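Local atomic coordinates of lipoprotein (Streptococcus pneumoniae, PDB entry 3CX3), a protein that binds zinc and, as a lipoprotein homologous with ABC transporter components, probably serves as the metal-capturing subunit of a zinc uptake system. Residues Thr121-Glu126 with His184-Tyr189. Sequence-based numbering, arbitrary orientation.
Sequences TWLDPE and HTAFSY. With ZN (zinc ion), chain E.
T121 lies over one face of the Y189 ring, its CA 4.0 Å from the ring centroid and only 15° off the ring normal, a CH-pi contact made by the backbone rather than by the methyl group. The amide N of T121 is 3.5 Å from Y189 CD2, while T121 OG1 lies over the same face, nearer the other edge, 3.8 Å from Y189 CE1; this hydroxyl is buried without a polar partner in the model. Y189 OH is hydrogen-bonded to D118 O, which would help fix the ring beside the 3-10 segment 121-123. L123 supplies the second CH-pi contact: its CD1, placed far from the main chain by an extended chi2 of 177°, sits above the F187 ring, offset toward the rim near F187 CD1 and 4.1 Å from the centroid. The same methyl touches A186 CB and comes within 3.2 Å of A186 O, a close van der Waals contact. D124, at the N-cap position of helix 125-142, packs CB against Y189 CB at 4.0 Å. With CG anti to the backbone N (chi1 171°), its carboxylate is carried to where one water donates both to D124 OD2, at 2.7 Å, and to Y189 O; R193 forms a salt bridge with the same oxygen. The contact thus packs the 3-10 segment before helix 125-142 against the loop leading from strand 180-182, in a four-stranded parallel sheet, into helix 188-193. Both segments adjoin zinc ligands: H184, bound through NE2 at 2.1 Å, begins one, and H120 immediately precedes the other, with H44 and E259 completing the site. With the F187 face met by a methyl, the Y189 face by T121 backbone atoms and hydroxyl, and one bridging water, the chemistry implies that the segments are held together by shape and burial more than by direct polar bonds.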
loop_
_atom_site.group_PDB
_atom_site.type_symbol
_atom_site.label_atom_id
_atom_site.label_comp_id
_atom_site.label_asym_id
_atom_site.label_seq_id
_atom_site.Cartn_x
_atom_site.Cartn_y
_atom_site.Cartn_z
ATOM N N THR A 121 3.566 -0.708 -4.815
ATOM C CA THR A 121 2.756 -1.449 -5.729
ATOM C C THR A 121 1.240 -1.331 -5.494
ATOM O O THR A 121 0.520 -0.832 -6.355
ATOM C CB THR A 121 3.306 -2.854 -5.682
ATOM O OG1 THR A 121 4.111 -3.084 -6.857
ATOM C CG2 THR A 121 2.241 -3.873 -5.480
ATOM N N TRP A 122 0.774 -1.718 -4.306
ATOM C CA TRP A 122 -0.630 -1.972 -4.052
ATOM C C TRP A 122 -1.609 -0.926 -4.588
ATOM O O TRP A 122 -2.801 -1.207 -4.700
ATOM C CB TRP A 122 -0.846 -2.213 -2.553
ATOM C CG TRP A 122 -0.479 -1.059 -1.651
ATOM C CD1 TRP A 122 -1.298 -0.074 -1.239
ATOM C CD2 TRP A 122 0.799 -0.809 -1.027
ATOM N NE1 TRP A 122 -0.631 0.802 -0.407
ATOM C CE2 TRP A 122 0.657 0.369 -0.250
ATOM C CE3 TRP A 122 2.041 -1.465 -1.047
ATOM C CZ2 TRP A 122 1.714 0.914 0.504
ATOM C CZ3 TRP A 122 3.104 -0.925 -0.301
ATOM C CH2 TRP A 122 2.927 0.254 0.468
ATOM N N LEU A 123 -1.087 0.251 -4.945
ATOM C CA LEU A 123 -1.865 1.428 -5.372
ATOM C C LEU A 123 -2.134 1.445 -6.854
ATOM O O LEU A 123 -2.843 2.304 -7.376
ATOM C CB LEU A 123 -1.121 2.707 -5.002
ATOM C CG LEU A 123 -1.156 3.061 -3.509
ATOM C CD1 LEU A 123 -0.320 4.323 -3.262
ATOM C CD2 LEU A 123 -2.612 3.214 -2.972
ATOM N N ASP A 124 -1.543 0.492 -7.550
ATOM C CA ASP A 124 -1.788 0.368 -8.957
ATOM C C ASP A 124 -2.762 -0.766 -9.051
ATOM O O ASP A 124 -2.434 -1.885 -8.661
ATOM C CB ASP A 124 -0.495 0.036 -9.674
ATOM C CG ASP A 124 -0.706 -0.312 -11.099
ATOM O OD1 ASP A 124 -1.861 -0.559 -11.493
ATOM O OD2 ASP A 124 0.299 -0.348 -11.836
ATOM N N PRO A 125 -3.972 -0.489 -9.556
ATOM C CA PRO A 125 -5.047 -1.486 -9.577
ATOM C C PRO A 125 -4.610 -2.863 -10.125
ATOM O O PRO A 125 -4.844 -3.876 -9.469
ATOM C CB PRO A 125 -6.104 -0.819 -10.461
ATOM C CG PRO A 125 -5.910 0.641 -10.212
ATOM C CD PRO A 125 -4.405 0.788 -10.152
ATOM N N GLU A 126 -3.958 -2.894 -11.283
ATOM C CA GLU A 126 -3.359 -4.133 -11.811
ATOM C C GLU A 126 -2.481 -4.910 -10.825
ATOM O O GLU A 126 -2.558 -6.145 -10.751
ATOM C CB GLU A 126 -2.501 -3.833 -13.041
ATOM C CG GLU A 126 -3.254 -3.750 -14.347
ATOM C CD GLU A 126 -2.530 -4.477 -15.455
ATOM O OE1 GLU A 126 -2.145 -5.652 -15.238
ATOM O OE2 GLU A 126 -2.349 -3.871 -16.536
ATOM N N HIS A 184 4.209 11.782 1.051
ATOM C CA HIS A 184 5.441 11.059 0.699
ATOM C C HIS A 184 5.357 10.356 -0.646
ATOM O O HIS A 184 4.314 10.371 -1.280
ATOM C CB HIS A 184 5.922 10.156 1.820
ATOM C CG HIS A 184 5.221 8.839 1.923
ATOM N ND1 HIS A 184 3.963 8.700 2.484
ATOM C CD2 HIS A 184 5.644 7.586 1.621
ATOM C CE1 HIS A 184 3.632 7.420 2.485
ATOM N NE2 HIS A 184 4.628 6.725 1.961
ATOM N N THR A 185 6.465 9.776 -1.090
ATOM C CA THR A 185 6.511 9.174 -2.420
ATOM C C THR A 185 5.797 7.811 -2.441
ATOM O O THR A 185 6.460 6.761 -2.405
ATOM C CB THR A 185 7.974 9.003 -2.957
ATOM O OG1 THR A 185 8.710 10.221 -2.783
ATOM C CG2 THR A 185 7.973 8.610 -4.425
ATOM N N ALA A 186 4.466 7.836 -2.539
ATOM C CA ALA A 186 3.712 6.605 -2.532
ATOM C C ALA A 186 2.993 6.233 -3.838
ATOM O O ALA A 186 2.706 5.073 -4.070
ATOM C CB ALA A 186 2.733 6.607 -1.370
ATOM N N PHE A 187 2.710 7.222 -4.680
ATOM C CA PHE A 187 1.801 7.069 -5.806
ATOM C C PHE A 187 2.490 6.857 -7.140
ATOM O O PHE A 187 1.880 7.023 -8.196
ATOM C CB PHE A 187 0.860 8.267 -5.834
ATOM C CG PHE A 187 0.002 8.350 -4.603
ATOM C CD1 PHE A 187 -1.249 7.753 -4.575
ATOM C CD2 PHE A 187 0.476 8.966 -3.451
ATOM C CE1 PHE A 187 -2.026 7.791 -3.421
ATOM C CE2 PHE A 187 -0.298 9.011 -2.308
ATOM C CZ PHE A 187 -1.553 8.408 -2.299
ATOM N N SER A 188 3.753 6.456 -7.065
ATOM C CA SER A 188 4.649 6.343 -8.197
ATOM C C SER A 188 4.160 5.309 -9.217
ATOM O O SER A 188 4.467 5.415 -10.406
ATOM C CB SER A 188 6.053 6.003 -7.673
ATOM O OG SER A 188 6.963 5.613 -8.694
ATOM N N TYR A 189 3.381 4.336 -8.736
ATOM C CA TYR A 189 2.938 3.184 -9.497
ATOM C C TYR A 189 1.584 3.471 -10.073
ATOM O O TYR A 189 1.281 3.072 -11.212
ATOM C CB TYR A 189 2.812 1.947 -8.592
ATOM C CG TYR A 189 4.108 1.246 -8.339
ATOM C CD1 TYR A 189 4.587 0.285 -9.221
ATOM C CD2 TYR A 189 4.869 1.551 -7.219
ATOM C CE1 TYR A 189 5.778 -0.348 -8.987
ATOM C CE2 TYR A 189 6.064 0.925 -6.972
ATOM C CZ TYR A 189 6.515 -0.020 -7.853
ATOM O OH TYR A 189 7.706 -0.643 -7.594
HETATM ZN ZN ZN E . 4.690 4.645 1.918
HETATM O O HOH W 1 2.619 0.904 -12.514
#